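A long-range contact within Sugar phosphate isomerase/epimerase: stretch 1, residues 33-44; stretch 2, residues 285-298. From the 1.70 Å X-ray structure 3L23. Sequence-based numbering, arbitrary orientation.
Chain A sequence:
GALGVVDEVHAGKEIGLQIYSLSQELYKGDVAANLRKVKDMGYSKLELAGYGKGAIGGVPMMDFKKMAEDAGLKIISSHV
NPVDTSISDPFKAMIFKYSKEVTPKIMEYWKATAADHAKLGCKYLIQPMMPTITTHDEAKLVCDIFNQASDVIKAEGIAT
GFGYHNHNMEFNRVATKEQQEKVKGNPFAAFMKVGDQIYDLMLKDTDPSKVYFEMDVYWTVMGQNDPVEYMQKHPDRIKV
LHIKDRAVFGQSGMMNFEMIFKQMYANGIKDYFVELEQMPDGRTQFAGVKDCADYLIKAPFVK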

ATOM      1  N   ALA A  33      15.919   1.035  19.182  1.00 29.68           N
ATOM      2  CA  ALA A  33      15.575   2.365  19.707  1.00 29.58           C
ATOM      3  C   ALA A  33      14.727   3.167  18.730  1.00 28.98           C
ATOM      4  O   ALA A  33      13.792   3.912  19.143  1.00 29.67           O
ATOM      5  CB  ALA A  33      16.826   3.161  20.084  1.00 29.32           C
ATOM      6  N   ASN A  34      15.019   3.047  17.433  1.00 28.76           N
ATOM      7  CA  ASN A  34      14.203   3.729  16.418  1.00 28.83           C
ATOM      8  C   ASN A  34      12.762   3.233  16.403  1.00 28.63           C
ATOM      9  O   ASN A  34      11.841   4.022  16.232  1.00 29.05           O
ATOM     10  CB  ASN A  34      14.819   3.624  15.021  1.00 28.70           C
ATOM     11  CG  ASN A  34      16.182   4.289  14.948  1.00 29.35           C
ATOM     12  OD1 ASN A  34      16.538   5.074  15.828  1.00 29.99           O
ATOM     13  ND2 ASN A  34      16.995   3.904  13.963  1.00 28.74           N
ATOM     14  N   LEU A  35      12.569   1.930  16.593  1.00 28.18           N
ATOM     15  CA  LEU A  35      11.223   1.352  16.649  1.00 28.93           C
ATOM     16  C   LEU A  35      10.509   1.812  17.938  1.00 28.76           C
ATOM     17  O   LEU A  35       9.303   2.103  17.916  1.00 29.54           O
ATOM     18  CB  LEU A  35      11.269  -0.166  16.520  1.00 27.80           C
ATOM     19  CG  LEU A  35      11.555  -0.679  15.105  1.00 29.46           C
ATOM     20  CD1 LEU A  35      12.107  -2.152  15.119  1.00 27.78           C
ATOM     21  CD2 LEU A  35      10.313  -0.531  14.244  1.00 30.26           C
ATOM     22  N   ARG A  36      11.244   1.911  19.034  1.00 29.70           N
ATOM     23  CA  ARG A  36      10.710   2.531  20.259  1.00 30.24           C
ATOM     24  C   ARG A  36      10.263   3.973  20.033  1.00 30.80           C
ATOM     25  O   ARG A  36       9.212   4.400  20.571  1.00 29.00           O
ATOM     26  CB  ARG A  36      11.704   2.458  21.412  1.00 30.66           C
ATOM     27  CG  ARG A  36      11.923   1.044  21.922  1.00 31.65           C
ATOM     28  CD  ARG A  36      12.611   1.016  23.273  1.00 32.80           C
ATOM     29  NE  ARG A  36      13.960   1.596  23.296  1.00 33.90           N
ATOM     30  CZ  ARG A  36      15.088   0.932  23.017  1.00 35.41           C
ATOM     31  NH1 ARG A  36      15.100  -0.349  22.689  1.00 34.36           N
ATOM     32  NH2 ARG A  36      16.234   1.574  23.097  1.00 35.24           N
ATOM     33  N   LYS A  37      11.028   4.717  19.236  1.00 30.51           N
ATOM     34  CA  LYS A  37      10.649   6.110  18.887  1.00 30.55           C
ATOM     35  C   LYS A  37       9.346   6.141  18.103  1.00 30.19           C
ATOM     36  O   LYS A  37       8.520   7.027  18.295  1.00 28.98           O
ATOM     37  CB  LYS A  37      11.777   6.846  18.143  1.00 30.16           C
ATOM     38  CG  LYS A  37      11.485   8.364  17.837  1.00 34.29           C
ATOM     39  CD  LYS A  37      12.765   9.229  17.525  1.00 35.58           C
ATOM     40  CE  LYS A  37      12.425  10.761  17.368  1.00 38.59           C
ATOM     41  NZ  LYS A  37      13.678  11.685  17.450  1.00 40.16           N
ATOM     42  N   VAL A  38       9.143   5.173  17.210  1.00 29.09           N
ATOM     43  CA  VAL A  38       7.888   5.037  16.470  1.00 29.53           C
ATOM     44  C   VAL A  38       6.698   4.868  17.441  1.00 30.08           C
ATOM     45  O   VAL A  38       5.700   5.577  17.336  1.00 30.00           O
ATOM     46  CB  VAL A  38       7.941   3.874  15.461  1.00 29.51           C
ATOM     47  CG1 VAL A  38       6.566   3.573  14.901  1.00 28.95           C
ATOM     48  CG2 VAL A  38       8.933   4.229  14.334  1.00 29.74           C
ATOM     49  N   LYS A  39       6.856   3.971  18.402  1.00 30.24           N
ATOM     50  CA  LYS A  39       5.855   3.789  19.439  1.00 31.00           C
ATOM     51  C   LYS A  39       5.636   5.085  20.215  1.00 30.33           C
ATOM     52  O   LYS A  39       4.501   5.494  20.429  1.00 30.89           O
ATOM     53  CB  LYS A  39       6.249   2.677  20.423  1.00 30.93           C
ATOM     54  CG  LYS A  39       5.198   2.430  21.509  1.00 31.77           C
ATOM     55  CD  LYS A  39       3.955   1.717  20.983  1.00 33.16           C
ATOM     56  CE  LYS A  39       3.001   1.435  22.162  1.00 35.69           C
ATOM     57  NZ  LYS A  39       1.966   0.451  21.770  1.00 37.87           N
ATOM     58  N   ASP A  40       6.716   5.750  20.618  1.00 30.12           N
ATOM     59  CA  ASP A  40       6.605   6.971  21.428  1.00 30.58           C
ATOM     60  C   ASP A  40       5.918   8.115  20.693  1.00 30.41           C
ATOM     61  O   ASP A  40       5.316   8.976  21.338  1.00 31.11           O
ATOM     62  CB  ASP A  40       7.983   7.419  21.935  1.00 30.79           C
ATOM     63  CG  ASP A  40       8.575   6.470  22.978  1.00 34.80           C
ATOM     64  OD1 ASP A  40       7.826   5.662  23.585  1.00 37.20           O
ATOM     65  OD2 ASP A  40       9.812   6.560  23.230  1.00 36.66           O
HETATM   66  N   MSE A  41       6.028   8.138  19.371  1.00 31.13           N
HETATM   67  CA  MSE A  41       5.326   9.134  18.542  1.00 31.79           C
HETATM   68  C   MSE A  41       3.811   8.879  18.453  1.00 32.09           C
HETATM   69  O   MSE A  41       3.077   9.746  17.961  1.00 32.97           O
HETATM   70  CB  MSE A  41       5.939   9.192  17.117  1.00 32.11           C
HETATM   71  CG  MSE A  41       7.345   9.741  17.087  1.00 32.69           C
HETATM   72 SE   MSE A  41       7.926  10.042  15.264  0.75 33.40          SE
HETATM   73  CE  MSE A  41       8.177   8.226  14.682  1.00 34.70           C
ATOM     74  N   GLY A  42       3.355   7.712  18.895  1.00 31.45           N
ATOM     75  CA  GLY A  42       1.921   7.403  18.972  1.00 31.18           C
ATOM     76  C   GLY A  42       1.426   6.367  17.988  1.00 32.03           C
ATOM     77  O   GLY A  42       0.223   6.196  17.844  1.00 32.64           O
ATOM     78  N   TYR A  43       2.338   5.669  17.308  1.00 30.64           N
ATOM     79  CA  TYR A  43       1.971   4.622  16.371  1.00 30.64           C
ATOM     80  C   TYR A  43       1.898   3.263  17.052  1.00 31.95           C
ATOM     81  O   TYR A  43       2.676   2.975  17.922  1.00 31.36           O
ATOM     82  CB  TYR A  43       2.987   4.554  15.216  1.00 30.70           C
ATOM     83  CG  TYR A  43       2.991   5.798  14.383  1.00 30.43           C
ATOM     84  CD1 TYR A  43       2.022   6.001  13.401  1.00 28.98           C
ATOM     85  CD2 TYR A  43       3.905   6.828  14.609  1.00 30.83           C
ATOM     86  CE1 TYR A  43       1.989   7.160  12.661  1.00 29.58           C
ATOM     87  CE2 TYR A  43       3.856   8.025  13.838  1.00 28.56           C
ATOM     88  CZ  TYR A  43       2.906   8.153  12.843  1.00 30.02           C
ATOM     89  OH  TYR A  43       2.805   9.303  12.052  1.00 29.97           O
ATOM     90  N   SER A  44       0.990   2.403  16.593  1.00 31.68           N
ATOM     91  CA  SER A  44       0.875   1.055  17.147  1.00 33.11           C
ATOM     92  C   SER A  44       0.931  -0.101  16.145  1.00 32.30           C
ATOM     93  O   SER A  44       1.188  -1.246  16.536  1.00 32.41           O
ATOM     94  CB  SER A  44      -0.450   0.984  17.908  1.00 33.58           C
ATOM     95  OG  SER A  44      -1.495   1.258  16.979  1.00 38.83           O
ATOM     96  N   GLN A 285      12.592  12.807   8.132  1.00 28.96           N
ATOM     97  CA  GLN A 285      11.356  12.041   8.069  1.00 28.45           C
ATOM     98  C   GLN A 285      10.777  11.784   9.463  1.00 28.59           C
ATOM     99  O   GLN A 285       9.556  11.837   9.656  1.00 28.72           O
ATOM    100  CB  GLN A 285      11.575  10.704   7.357  1.00 28.83           C
ATOM    101  CG  GLN A 285      12.059  10.788   5.900  1.00 28.26           C
ATOM    102  CD  GLN A 285      11.164  11.661   5.049  1.00 28.31           C
ATOM    103  OE1 GLN A 285      11.607  12.708   4.616  1.00 30.38           O
ATOM    104  NE2 GLN A 285       9.934  11.224   4.784  1.00 27.90           N
ATOM    105  N   PHE A 286      11.639  11.520  10.459  1.00 29.58           N
ATOM    106  CA  PHE A 286      11.127  11.298  11.829  1.00 29.83           C
ATOM    107  C   PHE A 286      10.358  12.535  12.322  1.00 29.06           C
ATOM    108  O   PHE A 286       9.322  12.390  12.959  1.00 30.20           O
ATOM    109  CB  PHE A 286      12.213  10.883  12.824  1.00 29.70           C
ATOM    110  CG  PHE A 286      12.311   9.383  13.037  1.00 32.39           C
ATOM    111  CD1 PHE A 286      11.540   8.746  14.015  1.00 31.87           C
ATOM    112  CD2 PHE A 286      13.195   8.617  12.291  1.00 34.23           C
ATOM    113  CE1 PHE A 286      11.648   7.371  14.222  1.00 31.14           C
ATOM    114  CE2 PHE A 286      13.293   7.243  12.502  1.00 34.64           C
ATOM    115  CZ  PHE A 286      12.503   6.637  13.491  1.00 32.13           C
ATOM    116  N   ALA A 287      10.879  13.727  12.029  1.00 29.25           N
ATOM    117  CA  ALA A 287      10.246  14.975  12.450  1.00 29.05           C
ATOM    118  C   ALA A 287       8.868  15.108  11.782  1.00 29.44           C
ATOM    119  O   ALA A 287       7.874  15.409  12.435  1.00 29.67           O
ATOM    120  CB  ALA A 287      11.176  16.189  12.162  1.00 27.59           C
ATOM    121  N   GLY A 288       8.792  14.880  10.479  1.00 28.65           N
ATOM    122  CA  GLY A 288       7.523  14.986   9.778  1.00 29.20           C
ATOM    123  C   GLY A 288       6.533  13.919  10.200  1.00 28.61           C
ATOM    124  O   GLY A 288       5.343  14.189  10.309  1.00 29.01           O
ATOM    125  N   VAL A 289       6.998  12.685  10.397  1.00 28.96           N
ATOM    126  CA  VAL A 289       6.141  11.598  10.879  1.00 29.39           C
ATOM    127  C   VAL A 289       5.526  11.903  12.269  1.00 29.96           C
ATOM    128  O   VAL A 289       4.348  11.603  12.534  1.00 30.06           O
ATOM    129  CB  VAL A 289       6.902  10.241  10.838  1.00 31.19           C
ATOM    130  CG1 VAL A 289       6.170   9.153  11.642  1.00 31.60           C
ATOM    131  CG2 VAL A 289       7.091   9.806   9.363  1.00 30.77           C
ATOM    132  N   LYS A 290       6.300  12.518  13.140  1.00 31.04           N
ATOM    133  CA  LYS A 290       5.763  12.995  14.418  1.00 31.31           C
ATOM    134  C   LYS A 290       4.618  13.969  14.232  1.00 31.23           C
ATOM    135  O   LYS A 290       3.554  13.816  14.845  1.00 31.24           O
ATOM    136  CB  LYS A 290       6.878  13.670  15.206  1.00 31.77           C
ATOM    137  CG  LYS A 290       6.479  14.328  16.553  1.00 34.66           C
ATOM    138  CD  LYS A 290       6.040  13.288  17.581  1.00 39.56           C
ATOM    139  CE  LYS A 290       6.089  13.799  19.057  1.00 37.38           C
ATOM    140  NZ  LYS A 290       5.197  15.029  19.268  1.00 41.13           N
ATOM    141  N   ASP A 291       4.819  14.940  13.353  1.00 30.41           N
ATOM    142  CA  ASP A 291       3.829  15.965  13.106  1.00 30.59           C
ATOM    143  C   ASP A 291       2.534  15.353  12.536  1.00 30.86           C
ATOM    144  O   ASP A 291       1.421  15.798  12.869  1.00 30.82           O
ATOM    145  CB  ASP A 291       4.373  17.031  12.159  1.00 30.41           C
ATOM    146  CG  ASP A 291       5.387  17.966  12.810  1.00 33.21           C
ATOM    147  OD1 ASP A 291       5.571  17.963  14.061  1.00 32.88           O
ATOM    148  OD2 ASP A 291       5.980  18.768  12.065  1.00 33.41           O
ATOM    149  N   CYS A 292       2.683  14.351  11.668  1.00 31.36           N
ATOM    150  CA  CYS A 292       1.511  13.615  11.149  1.00 31.18           C
ATOM    151  C   CYS A 292       0.713  12.907  12.275  1.00 31.29           C
ATOM    152  O   CYS A 292      -0.512  12.948  12.303  1.00 30.67           O
ATOM    153  CB  CYS A 292       1.900  12.620  10.073  1.00 32.26           C
ATOM    154  SG  CYS A 292       2.492  13.423   8.534  1.00 31.89           S
ATOM    155  N   ALA A 293       1.409  12.241  13.199  1.00 30.92           N
ATOM    156  CA  ALA A 293       0.763  11.597  14.333  1.00 30.57           C
ATOM    157  C   ALA A 293       0.045  12.632  15.167  1.00 30.30           C
ATOM    158  O   ALA A 293      -1.088  12.415  15.568  1.00 31.19           O
ATOM    159  CB  ALA A 293       1.814  10.848  15.220  1.00 30.66           C
ATOM    160  N   ASP A 294       0.696  13.765  15.418  1.00 30.90           N
ATOM    161  CA  ASP A 294       0.146  14.800  16.274  1.00 30.94           C
ATOM    162  C   ASP A 294      -1.121  15.370  15.652  1.00 30.71           C
ATOM    163  O   ASP A 294      -2.080  15.636  16.348  1.00 29.84           O
ATOM    164  CB  ASP A 294       1.164  15.920  16.522  1.00 31.35           C
ATOM    165  CG  ASP A 294       2.317  15.508  17.448  1.00 34.20           C
ATOM    166  OD1 ASP A 294       2.153  14.503  18.151  1.00 34.92           O
ATOM    167  OD2 ASP A 294       3.375  16.227  17.472  1.00 36.95           O
ATOM    168  N   TYR A 295      -1.153  15.513  14.333  1.00 29.81           N
ATOM    169  CA  TYR A 295      -2.352  15.958  13.645  1.00 29.44           C
ATOM    170  C   TYR A 295      -3.500  15.015  13.939  1.00 29.77           C
ATOM    171  O   TYR A 295      -4.592  15.451  14.295  1.00 29.61           O
ATOM    172  CB  TYR A 295      -2.077  16.055  12.136  1.00 30.28           C
ATOM    173  CG  TYR A 295      -3.279  16.399  11.311  1.00 30.18           C
ATOM    174  CD1 TYR A 295      -4.153  15.418  10.876  1.00 28.94           C
ATOM    175  CD2 TYR A 295      -3.536  17.706  10.944  1.00 30.90           C
ATOM    176  CE1 TYR A 295      -5.278  15.725  10.152  1.00 29.77           C
ATOM    177  CE2 TYR A 295      -4.649  18.015  10.157  1.00 29.06           C
ATOM    178  CZ  TYR A 295      -5.506  17.005   9.763  1.00 29.06           C
ATOM    179  OH  TYR A 295      -6.634  17.268   9.006  1.00 32.88           O
ATOM    180  N   LEU A 296      -3.270  13.709  13.809  1.00 30.14           N
ATOM    181  CA  LEU A 296      -4.343  12.734  14.013  1.00 30.45           C
ATOM    182  C   LEU A 296      -4.783  12.674  15.478  1.00 29.96           C
ATOM    183  O   LEU A 296      -5.969  12.544  15.782  1.00 29.77           O
ATOM    184  CB  LEU A 296      -3.905  11.347  13.536  1.00 30.90           C
ATOM    185  CG  LEU A 296      -3.587  11.171  12.055  1.00 30.21           C
ATOM    186  CD1 LEU A 296      -3.063   9.760  11.801  1.00 32.34           C
ATOM    187  CD2 LEU A 296      -4.798  11.489  11.156  1.00 30.34           C
ATOM    188  N   ILE A 297      -3.816  12.734  16.373  1.00 30.83           N
ATOM    189  CA  ILE A 297      -4.110  12.743  17.804  1.00 30.88           C
ATOM    190  C   ILE A 297      -5.046  13.904  18.217  1.00 31.53           C
ATOM    191  O   ILE A 297      -5.998  13.698  18.992  1.00 32.02           O
ATOM    192  CB  ILE A 297      -2.796  12.704  18.617  1.00 30.19           C
ATOM    193  CG1 ILE A 297      -2.140  11.324  18.465  1.00 32.55           C
ATOM    194  CG2 ILE A 297      -3.074  13.009  20.095  1.00 31.97           C
ATOM    195  CD1 ILE A 297      -0.665  11.225  18.895  1.00 31.14           C
ATOM    196  N   LYS A 298      -4.776  15.094  17.696  1.00 32.30           N
ATOM    197  CA  LYS A 298      -5.559  16.292  17.980  1.00 33.89           C
ATOM    198  C   LYS A 298      -6.858  16.350  17.189  1.00 33.02           C
ATOM    199  O   LYS A 298      -7.740  17.066  17.574  1.00 32.88           O
ATOM    200  CB  LYS A 298      -4.750  17.541  17.652  1.00 33.72           C
ATOM    201  CG  LYS A 298      -3.530  17.713  18.546  1.00 37.10           C
ATOM    202  CD  LYS A 298      -2.803  19.015  18.207  1.00 38.51           C
TER

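The centre of this contact is apolar, built around Met41 and Phe286. Met41 is modelled as selenomethionine. Its CA-to-CB bond points sideways, but the long, unbranched side chain bends so that its end comes nearer the helix of residues 285-298. With chi1 in m, chi2 in t and chi3 in m, its methyl carbon is placed between two apolar partners. Met41 CE lies 3.5 Å from Phe286 CD1 and 3.8 Å from Val289 CG1. The selenium also packs against the backbone, with Met41 SE 3.6 Å from Lys290 N. This is where the backbones come close: Met41 CA and Lys290 CA are 5.7 Å apart.

Phe286 points toward the first stretch and spans the larger gap near the start of its helix. Its chi1 of -97° lies between the usual wells. The ring reaches Val38, with Phe286 CE1 4.2 Å from Val38 CG2. It also meets the backbone of Asn34, whose O atom sits at the ring edge, 3.8 Å from Phe286 CZ. The aliphatic part of exposed Lys37 packs against the ring, with Lys37 CD 3.7 Å from Phe286 CD1. A long lysine suits this place because its methylenes can pack while NZ extends beyond the ring.

The two helices run in roughly the same direction, at 26°, with their axes 10.9 Å apart at closest approach. Small and large side chains share the space between the stretches. Ala293 points toward the first stretch, and its CB approaches Met41 O to 3.2 Å. Gly42 follows in a Schellman motif with positive phi. A CB here would be jammed against the preceding carbonyl oxygen, and would also lie 3.1 Å from Ile297 CD1.

After this turn, Tyr43 is buried and directs the end of its ring to the second helix. Tyr43 CE2 lies 3.4 Å from Val289 CG1 and 3.7 Å from Ala293 CB. Its hydroxyl makes the one hydrogen bond across the contact, with Tyr43 OH donating to Val289 O at 2.8 Å. That carbonyl also accepts the helical bond from Ala293 N, at 3.1 Å from Val289 O. Tyrosine thus combines apolar packing with a polar tip.

At the exposed edge, Lys290 packs its CB 3.8 Å from Met41 SE. Its charge is met within its own helix: Lys290 NZ forms a salt bridge with Asp294 OD2 at 2.8 Å. Together the two stretches bury 501 Å², counting both sides.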